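Local structure of malonyl CoA reductase (malonate semialdehyde-forming) (Sulfolobus tokodaii, 2EP5) at residues 32-37 against 75-80; 271-276 against 282-287; 150-155 against 176-181; 133-136 against 140-143. The protein probably catalyses the NADP-dependent interconversion of malonyl-CoA and 3-oxopropanoate, as a member of the aspartate-semialdehyde dehydrogenase family. All blocks are in the same frame, centred on the assembly; numbering follows the deposited sequence.

Interaction 1 of 4, residues 32-37 against 75-80; sequences LVKVSA and HKDVDV
Lys34 NZ is gripped from two directions: by the carboxylate of Asp77 in a salt bridge, and by the backbone O of Asp74, its stronger partner, just ahead of the loop 75-80. The contact belongs to the NAD-binding Rossmann domain, where Lys34 sits on strand 30-36 of the parallel sheet and the loop leads into strand 80-83. The ammonium group faces both carboxylate oxygens of Asp77 almost equally, OD1 at 3.3 Å and OD2 at 3.4 Å, so the bridge is forked, and each of its hydrogen bonds is weak. Lys34 reaches this far because its chain is extended beyond CG, which lies opposite the carbonyl carbon (chi1 -73°). On the way its CD methylene crosses Val78 obliquely, giving a charged tip on an apolar stem. Asp77 and Val78 are presented by a type I turn from His75 to Val78, closed by Val78 N bonding to His75 O at 3.2 Å. His75 and Val78 also pack on Ser8 of strand 5-10, the strand that lies between 30-36 and 80-83 in the sheet, while His75 ND1 is bonded to Asn71 O. The apolar part of the contact is Lys34 CD against Val78 CG2, 4.0 Å apart.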
# COMPACT_ATOMS: atom_id res chain seq x y z
N LEU A 32 27.32 5.85 24.85
CA LEU A 32 27.28 6.80 23.75
C LEU A 32 27.39 8.21 24.32
O LEU A 32 26.48 8.69 25.00
CB LEU A 32 25.99 6.63 22.96
CG LEU A 32 25.74 7.62 21.82
CD1 LEU A 32 26.88 7.55 20.81
CD2 LEU A 32 24.40 7.30 21.15
N VAL A 33 28.50 8.87 24.03
CA VAL A 33 28.73 10.21 24.53
C VAL A 33 28.78 11.27 23.44
O VAL A 33 28.77 12.46 23.73
CB VAL A 33 30.04 10.29 25.33
CG1 VAL A 33 30.01 9.27 26.46
CG2 VAL A 33 31.23 10.06 24.41
N LYS A 34 28.83 10.83 22.18
CA LYS A 34 28.89 11.77 21.06
C LYS A 34 28.22 11.25 19.79
O LYS A 34 28.44 10.12 19.36
CB LYS A 34 30.35 12.14 20.74
CG LYS A 34 31.00 13.06 21.76
CD LYS A 34 32.46 13.30 21.44
CE LYS A 34 33.04 14.31 22.41
NZ LYS A 34 34.45 14.62 22.09
N VAL A 35 27.40 12.11 19.20
CA VAL A 35 26.70 11.78 17.97
C VAL A 35 27.07 12.87 16.98
O VAL A 35 27.21 14.04 17.34
CB VAL A 35 25.16 11.76 18.16
CG1 VAL A 35 24.77 10.59 19.03
CG2 VAL A 35 24.69 13.06 18.79
N SER A 36 27.23 12.46 15.73
CA SER A 36 27.61 13.36 14.67
C SER A 36 26.56 13.35 13.57
O SER A 36 25.84 12.37 13.41
CB SER A 36 28.97 12.95 14.11
OG SER A 36 29.41 13.83 13.09
N ALA A 37 26.48 14.45 12.84
CA ALA A 37 25.54 14.59 11.74
C ALA A 37 26.12 15.62 10.78
O ALA A 37 27.31 15.95 10.87
CB ALA A 37 24.19 15.07 12.26
N HIS A 75 36.68 13.69 18.46
CA HIS A 75 36.55 12.32 18.93
C HIS A 75 37.79 11.80 19.64
O HIS A 75 37.98 10.59 19.78
CB HIS A 75 36.21 11.40 17.76
CG HIS A 75 34.94 11.76 17.06
ND1 HIS A 75 34.84 12.81 16.18
CD2 HIS A 75 33.70 11.22 17.14
CE1 HIS A 75 33.59 12.91 15.74
NE2 HIS A 75 32.88 11.95 16.31
N LYS A 76 38.63 12.72 20.11
CA LYS A 76 39.86 12.36 20.80
C LYS A 76 39.64 11.56 22.08
O LYS A 76 40.37 10.60 22.35
CB LYS A 76 40.68 13.62 21.09
CG LYS A 76 41.10 14.38 19.84
CD LYS A 76 42.02 15.56 20.14
CE LYS A 76 43.45 15.12 20.43
NZ LYS A 76 43.58 14.24 21.62
N ASP A 77 38.64 11.94 22.88
CA ASP A 77 38.39 11.23 24.12
C ASP A 77 37.54 9.96 23.97
O ASP A 77 37.33 9.24 24.94
CB ASP A 77 37.72 12.15 25.15
CG ASP A 77 36.45 12.78 24.64
OD1 ASP A 77 35.70 12.11 23.90
OD2 ASP A 77 36.18 13.95 24.99
N VAL A 78 37.08 9.67 22.75
CA VAL A 78 36.26 8.48 22.55
C VAL A 78 37.11 7.22 22.44
O VAL A 78 38.18 7.22 21.85
CB VAL A 78 35.39 8.60 21.27
CG1 VAL A 78 34.47 7.40 21.17
CG2 VAL A 78 34.58 9.89 21.31
N ASP A 79 36.61 6.13 23.03
CA ASP A 79 37.30 4.85 22.99
C ASP A 79 37.17 4.20 21.62
O ASP A 79 38.13 3.65 21.09
CB ASP A 79 36.75 3.91 24.06
CG ASP A 79 37.26 4.24 25.45
OD1 ASP A 79 38.50 4.25 25.64
OD2 ASP A 79 36.42 4.47 26.35
N VAL A 80 35.97 4.26 21.05
CA VAL A 80 35.71 3.68 19.74
C VAL A 80 34.72 4.54 18.96
O VAL A 80 33.75 5.06 19.53
CB VAL A 80 35.12 2.26 19.85
CG1 VAL A 80 34.84 1.69 18.47
CG2 VAL A 80 36.07 1.36 20.61

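Interaction 2 of 4, residues 271-276 against 282-287; sequences LPQQKN and KQPIIV
Two turns in the side chain of Gln273 bring its amide against Pro284: CG stands opposite the carbonyl carbon (chi1 -76°), and the chain then bends at chi2 (67°) instead of running straight on. The bend lays the amide obliquely across the proline ring. NE2 is 3.7 Å from Pro284 CD, and the amide carbon CD of Gln273 is 3.8 Å from the same ring atom. Nearer the helix, Gln273 CG rests 3.7 Å from Lys282 O. No hydrogen bond joins the two segments; this is van der Waals packing of an amide and its methylene on a proline. What fixes the amide is polar and comes from just beyond: OE1 accepts from Ser270 N, just before the helix, and NE2 donates to Pro281 O and to Glu123 OE2. With both ends of the amide held, its rotation is set. The short helix 271-274 closes in a Schellman motif, with Asn276 at positive phi and Asn276 N reaching Gln273 O in a weak bond of 3.3 Å. Pro284 leans on Phe268 as well and begins the run into strand 285-287, an outermost strand of the mixed sheet within this chain, which pairs with strand 308-316, while Leu271 packs against helix 334-347.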
# COMPACT_ATOMS: atom_id res chain seq x y z
N LEU A 271 30.66 -17.80 18.88
CA LEU A 271 31.27 -17.11 20.01
C LEU A 271 30.34 -16.10 20.68
O LEU A 271 30.28 -16.02 21.91
CB LEU A 271 32.57 -16.42 19.57
CG LEU A 271 33.36 -15.65 20.63
CD1 LEU A 271 34.84 -15.68 20.27
CD2 LEU A 271 32.85 -14.22 20.72
N PRO A 272 29.61 -15.30 19.88
CA PRO A 272 28.70 -14.30 20.46
C PRO A 272 27.66 -14.95 21.38
O PRO A 272 27.27 -14.37 22.40
CB PRO A 272 28.07 -13.65 19.24
CG PRO A 272 29.16 -13.74 18.21
CD PRO A 272 29.69 -15.14 18.41
N GLN A 273 27.20 -16.15 21.03
CA GLN A 273 26.22 -16.87 21.84
C GLN A 273 26.88 -17.50 23.06
O GLN A 273 26.30 -17.56 24.14
CB GLN A 273 25.54 -17.98 21.02
CG GLN A 273 24.50 -17.51 20.03
CD GLN A 273 25.08 -16.71 18.88
OE1 GLN A 273 26.10 -17.07 18.29
NE2 GLN A 273 24.41 -15.61 18.53
N GLN A 274 28.11 -17.96 22.88
CA GLN A 274 28.85 -18.60 23.95
C GLN A 274 29.25 -17.64 25.06
O GLN A 274 29.19 -17.99 26.24
CB GLN A 274 30.09 -19.28 23.38
CG GLN A 274 29.78 -20.45 22.47
CD GLN A 274 30.97 -20.84 21.60
OE1 GLN A 274 32.11 -20.83 22.05
NE2 GLN A 274 30.69 -21.19 20.34
N LYS A 275 29.65 -16.43 24.69
CA LYS A 275 30.06 -15.44 25.68
C LYS A 275 28.86 -14.61 26.12
O LYS A 275 29.00 -13.67 26.90
CB LYS A 275 31.13 -14.52 25.10
CG LYS A 275 32.33 -15.26 24.54
CD LYS A 275 32.99 -16.14 25.58
CE LYS A 275 34.22 -16.82 25.01
NZ LYS A 275 34.85 -17.77 25.96
N ASN A 276 27.68 -14.98 25.62
CA ASN A 276 26.45 -14.27 25.96
C ASN A 276 26.61 -12.77 25.85
O ASN A 276 26.37 -12.05 26.82
CB ASN A 276 26.02 -14.63 27.38
CG ASN A 276 25.73 -16.09 27.54
OD1 ASN A 276 26.63 -16.91 27.51
ND2 ASN A 276 24.45 -16.43 27.70
N LYS A 282 19.96 -15.47 21.15
CA LYS A 282 20.18 -16.83 21.64
C LYS A 282 20.30 -17.84 20.49
O LYS A 282 21.09 -18.78 20.56
CB LYS A 282 19.04 -17.27 22.56
CG LYS A 282 19.32 -17.15 24.05
CD LYS A 282 19.19 -15.72 24.55
CE LYS A 282 19.07 -15.68 26.08
NZ LYS A 282 17.86 -16.42 26.58
N GLN A 283 19.51 -17.64 19.44
CA GLN A 283 19.54 -18.52 18.27
C GLN A 283 19.58 -17.61 17.03
O GLN A 283 18.55 -17.17 16.55
CB GLN A 283 18.30 -19.42 18.22
CG GLN A 283 18.48 -20.63 17.31
CD GLN A 283 17.24 -21.50 17.19
OE1 GLN A 283 16.62 -21.87 18.19
NE2 GLN A 283 16.87 -21.83 15.95
N PRO A 284 20.79 -17.35 16.50
CA PRO A 284 20.96 -16.48 15.32
C PRO A 284 20.17 -16.91 14.09
O PRO A 284 19.89 -16.09 13.22
CB PRO A 284 22.47 -16.50 15.10
CG PRO A 284 22.86 -17.85 15.59
CD PRO A 284 22.06 -17.98 16.86
N ILE A 285 19.82 -18.19 14.02
CA ILE A 285 19.06 -18.70 12.90
C ILE A 285 17.85 -19.46 13.40
O ILE A 285 17.97 -20.39 14.20
CB ILE A 285 19.90 -19.64 12.02
CG1 ILE A 285 21.15 -18.91 11.50
CG2 ILE A 285 19.05 -20.15 10.86
CD1 ILE A 285 22.17 -19.83 10.79
N ILE A 286 16.67 -19.06 12.95
CA ILE A 286 15.43 -19.73 13.34
C ILE A 286 14.88 -20.47 12.12
O ILE A 286 14.81 -19.90 11.02
CB ILE A 286 14.36 -18.71 13.79
CG1 ILE A 286 14.81 -18.00 15.06
CG2 ILE A 286 13.02 -19.42 14.01
CD1 ILE A 286 13.91 -16.83 15.46
N VAL A 287 14.50 -21.72 12.31
CA VAL A 287 13.93 -22.51 11.21
C VAL A 287 12.43 -22.68 11.43
O VAL A 287 11.97 -23.07 12.51
CB VAL A 287 14.61 -23.89 11.10
CG1 VAL A 287 13.94 -24.72 10.02
CG2 VAL A 287 16.10 -23.73 10.78

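Interaction 3 of 4, residues 150-155 against 176-181; sequences NCTAAI and TLQAVS
The helix start that carries Cys151, the predicted acyl-thioester nucleophile of this dehydrogenase family, is braced here against the end of strand 171-178. Asn150 is its N-cap, with OD1 accepting from Ala153 N at 2.9 Å. Thr152, the second residue of the helix, faces the strand and uses both its branches. Its methyl meets that of Thr176, CG2 to CG2 at 3.6 Å. Its hydroxyl stands over the face of the Gln178 amide, with OG1 3.2 Å from NE2 and 3.3 Å from CD, an approach too poorly angled for a hydrogen bond. The amide spends its polar atoms on others: OE1 accepts from Thr176 OG1 at 2.8 Å, in the carbonyl plane and on a lone pair, and NE2 bonds to Glu204 OE2. That same carboxylate oxygen also receives Thr152 OG1 and Asn150 ND2, so three side chains from both segments converge on it. The Gln178 chain is extended beyond CG and carries its amide across to Thr152 at about a right angle. With an alanine here, Glu204 would probably lose one of its three mates and Thr176 OG1 an acceptor, and a gap would open beside Thr152. His244 of strand 244-251, the predicted proton acceptor, touches Cys151, Thr152 and Gln178, Ile208 of helix 204-215 packs on Thr152 and Thr176, and Leu177, pointing the other way from the strand, meets Leu177 of the second subunit.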
# COMPACT_ATOMS: atom_id res chain seq x y z
N ASN A 150 27.20 -5.29 3.66
CA ASN A 150 25.93 -4.82 3.13
C ASN A 150 24.85 -5.60 3.88
O ASN A 150 25.00 -6.81 4.10
CB ASN A 150 25.90 -5.09 1.61
CG ASN A 150 24.50 -5.16 1.05
OD1 ASN A 150 23.89 -6.23 1.01
ND2 ASN A 150 23.99 -4.03 0.59
N CYS A 151 23.78 -4.92 4.28
CA CYS A 151 22.70 -5.56 5.04
C CYS A 151 22.20 -6.87 4.43
O CYS A 151 22.04 -7.86 5.14
CB CYS A 151 21.54 -4.57 5.24
SG CYS A 151 21.01 -3.66 3.77
N THR A 152 21.98 -6.88 3.12
CA THR A 152 21.50 -8.07 2.45
C THR A 152 22.55 -9.18 2.53
O THR A 152 22.23 -10.35 2.78
CB THR A 152 21.19 -7.79 0.97
OG1 THR A 152 20.36 -6.63 0.88
CG2 THR A 152 20.47 -8.98 0.34
N ALA A 153 23.81 -8.81 2.32
CA ALA A 153 24.91 -9.76 2.39
C ALA A 153 24.95 -10.37 3.78
O ALA A 153 25.06 -11.60 3.93
CB ALA A 153 26.23 -9.06 2.09
N ALA A 154 24.85 -9.51 4.79
CA ALA A 154 24.87 -9.95 6.18
C ALA A 154 23.79 -11.00 6.41
O ALA A 154 24.05 -12.05 6.99
CB ALA A 154 24.65 -8.76 7.10
N ILE A 155 22.58 -10.70 5.96
CA ILE A 155 21.47 -11.62 6.14
C ILE A 155 21.69 -12.94 5.39
O ILE A 155 21.53 -14.02 5.95
CB ILE A 155 20.14 -10.95 5.69
CG1 ILE A 155 19.86 -9.73 6.58
CG2 ILE A 155 18.98 -11.95 5.79
CD1 ILE A 155 18.69 -8.86 6.14
N THR A 176 16.89 -11.59 -4.16
CA THR A 176 16.63 -10.89 -2.91
C THR A 176 15.48 -9.90 -3.07
O THR A 176 15.41 -9.18 -4.07
CB THR A 176 17.87 -10.12 -2.40
OG1 THR A 176 18.21 -9.08 -3.33
CG2 THR A 176 19.05 -11.06 -2.24
N LEU A 177 14.56 -9.89 -2.11
CA LEU A 177 13.44 -8.97 -2.12
C LEU A 177 13.71 -8.02 -0.95
O LEU A 177 13.60 -8.40 0.21
CB LEU A 177 12.11 -9.71 -1.94
CG LEU A 177 11.69 -10.60 -3.12
CD1 LEU A 177 12.46 -11.90 -3.07
CD2 LEU A 177 10.20 -10.91 -3.04
N GLN A 178 14.07 -6.78 -1.28
CA GLN A 178 14.44 -5.81 -0.27
C GLN A 178 13.44 -4.71 0.03
O GLN A 178 12.88 -4.07 -0.86
CB GLN A 178 15.80 -5.22 -0.66
CG GLN A 178 16.76 -6.35 -1.04
CD GLN A 178 18.16 -5.90 -1.40
OE1 GLN A 178 18.89 -6.64 -2.06
NE2 GLN A 178 18.54 -4.71 -0.96
N ALA A 179 13.25 -4.49 1.33
CA ALA A 179 12.33 -3.48 1.83
C ALA A 179 12.75 -2.08 1.42
O ALA A 179 13.92 -1.83 1.11
CB ALA A 179 12.24 -3.57 3.35
N VAL A 180 11.78 -1.17 1.42
CA VAL A 180 12.03 0.21 1.06
C VAL A 180 13.02 0.89 2.01
O VAL A 180 13.89 1.65 1.57
CB VAL A 180 10.70 1.01 1.06
CG1 VAL A 180 10.98 2.50 0.96
CG2 VAL A 180 9.84 0.58 -0.11
N SER A 181 12.90 0.63 3.31
CA SER A 181 13.77 1.25 4.30
C SER A 181 15.24 1.05 3.96
O SER A 181 16.08 1.85 4.35
CB SER A 181 13.49 0.70 5.71
OG SER A 181 13.84 -0.66 5.83

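Interaction 4 of 4, residues 133-136 against 140-143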
# COMPACT_ATOMS: atom_id res chain seq x y z
N LYS A 133 45.90 -7.40 13.69
CA LYS A 133 47.27 -7.52 14.21
C LYS A 133 48.34 -7.00 13.26
O LYS A 133 49.45 -6.71 13.69
CB LYS A 133 47.58 -8.98 14.54
CG LYS A 133 46.84 -9.53 15.75
CD LYS A 133 47.10 -11.02 15.94
CE LYS A 133 48.59 -11.33 16.05
NZ LYS A 133 48.87 -12.79 16.26
N PHE A 134 48.01 -6.86 11.98
CA PHE A 134 48.98 -6.41 10.99
C PHE A 134 48.52 -5.21 10.18
O PHE A 134 49.24 -4.72 9.32
CB PHE A 134 49.28 -7.58 10.05
CG PHE A 134 49.52 -8.88 10.76
CD1 PHE A 134 50.77 -9.19 11.28
CD2 PHE A 134 48.47 -9.78 10.95
CE1 PHE A 134 50.98 -10.38 11.98
CE2 PHE A 134 48.67 -10.98 11.65
CZ PHE A 134 49.94 -11.27 12.16
N GLN A 135 47.31 -4.75 10.47
CA GLN A 135 46.74 -3.62 9.74
C GLN A 135 47.57 -2.34 9.82
O GLN A 135 47.91 -1.75 8.80
CB GLN A 135 45.31 -3.36 10.22
CG GLN A 135 44.63 -2.18 9.55
CD GLN A 135 43.16 -2.06 9.93
OE1 GLN A 135 42.34 -2.87 9.51
NE2 GLN A 135 42.84 -1.05 10.72
N LYS A 136 47.89 -1.90 11.03
CA LYS A 136 48.66 -0.68 11.20
C LYS A 136 49.93 -0.69 10.36
O LYS A 136 50.22 0.28 9.65
CB LYS A 136 49.02 -0.47 12.68
CG LYS A 136 47.84 -0.05 13.55
CD LYS A 136 48.30 0.27 14.97
CE LYS A 136 47.13 0.62 15.86
NZ LYS A 136 47.56 0.92 17.25
N GLY A 140 49.94 1.43 7.26
CA GLY A 140 50.72 2.54 7.77
C GLY A 140 49.80 3.49 8.53
O GLY A 140 49.98 4.70 8.49
N TRP A 141 48.81 2.92 9.22
CA TRP A 141 47.86 3.71 9.99
C TRP A 141 48.20 3.66 11.47
O TRP A 141 48.75 2.68 11.95
CB TRP A 141 46.42 3.16 9.87
CG TRP A 141 45.81 3.14 8.52
CD1 TRP A 141 46.12 3.94 7.46
CD2 TRP A 141 44.71 2.32 8.10
NE1 TRP A 141 45.27 3.68 6.41
CE2 TRP A 141 44.40 2.70 6.78
CE3 TRP A 141 43.97 1.31 8.72
CZ2 TRP A 141 43.35 2.10 6.06
CZ3 TRP A 141 42.92 0.72 8.00
CH2 TRP A 141 42.63 1.11 6.68
N LYS A 142 47.83 4.72 12.18
CA LYS A 142 48.04 4.79 13.62
C LYS A 142 46.76 4.25 14.25
O LYS A 142 46.73 3.91 15.43
CB LYS A 142 48.24 6.24 14.07
CG LYS A 142 49.45 6.93 13.47
CD LYS A 142 49.49 8.42 13.80
CE LYS A 142 49.57 8.67 15.30
NZ LYS A 142 49.73 10.13 15.63
N GLY A 143 45.70 4.18 13.45
CA GLY A 143 44.42 3.71 13.94
C GLY A 143 44.02 2.30 13.53
O GLY A 143 44.83 1.53 13.01
O HOH W 1 49.64 3.28 16.70
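The backbone turns out of helix 132-140 with Lys136 O accepting two weak bonds, from Gly140 N at 2.7 Å and from Trp141 N at 3.0 Å, while Gly140 takes a positive phi of 74° that swings the chain round. The chain that follows then runs beside the extended side chain of Lys136. Its methylenes brush three successive carbonyls: CB lies 3.2 Å from Trp141 O, CG 3.4 Å from Gly143 O, and CE 3.3 Å from Lys142 O. At the tip, a water accepts from Lys136 NZ and donates to Lys142 O, tying the ammonium group back to the loop on the exposed side. Gln135 turns to the buried side, with CG opposite the backbone N (chi1 179°), and brings its amide to the rim of the Trp141 indole. There its CD is 3.4 Å from Trp141 CZ3 and its CG 3.6 Å from Trp141 CE3. The amide meets the indole at this CE3-CZ3 edge, with the two planes 77° apart. An alanine in place of Gln135 is likely to leave that edge without its neighbour and the indole less firmly placed. Trp141 also packs on Leu95 and Val98 of helix 87-99. Such a tight return from a helix into the next parallel strand, here 144-147 at the edge of the sheet, is the helix-to-strand link of an alpha/beta fold of Rossmann type.

Interaction 3 is the fully buried contact of the four and the one at the predicted active site; the others are partly buried and lie away from it. Interactions 1 and 4 both belong to the parallel sheet, one reaching from strand 30-36 to the loop before 80-83, the other leading into its outermost strand 144-147. Interactions 2 and 3 both reach the mixed sheet, their nearest atoms about 7 Å apart. Chemistry follows place: interactions 1 and 4 each engage a lysine's charged end, one in a salt bridge and one through a water, beside apolar or ring packing; interaction 2 is plain packing; interaction 3 packs buried methyls and an amide, its polar groups tied together through Glu204 outside both segments.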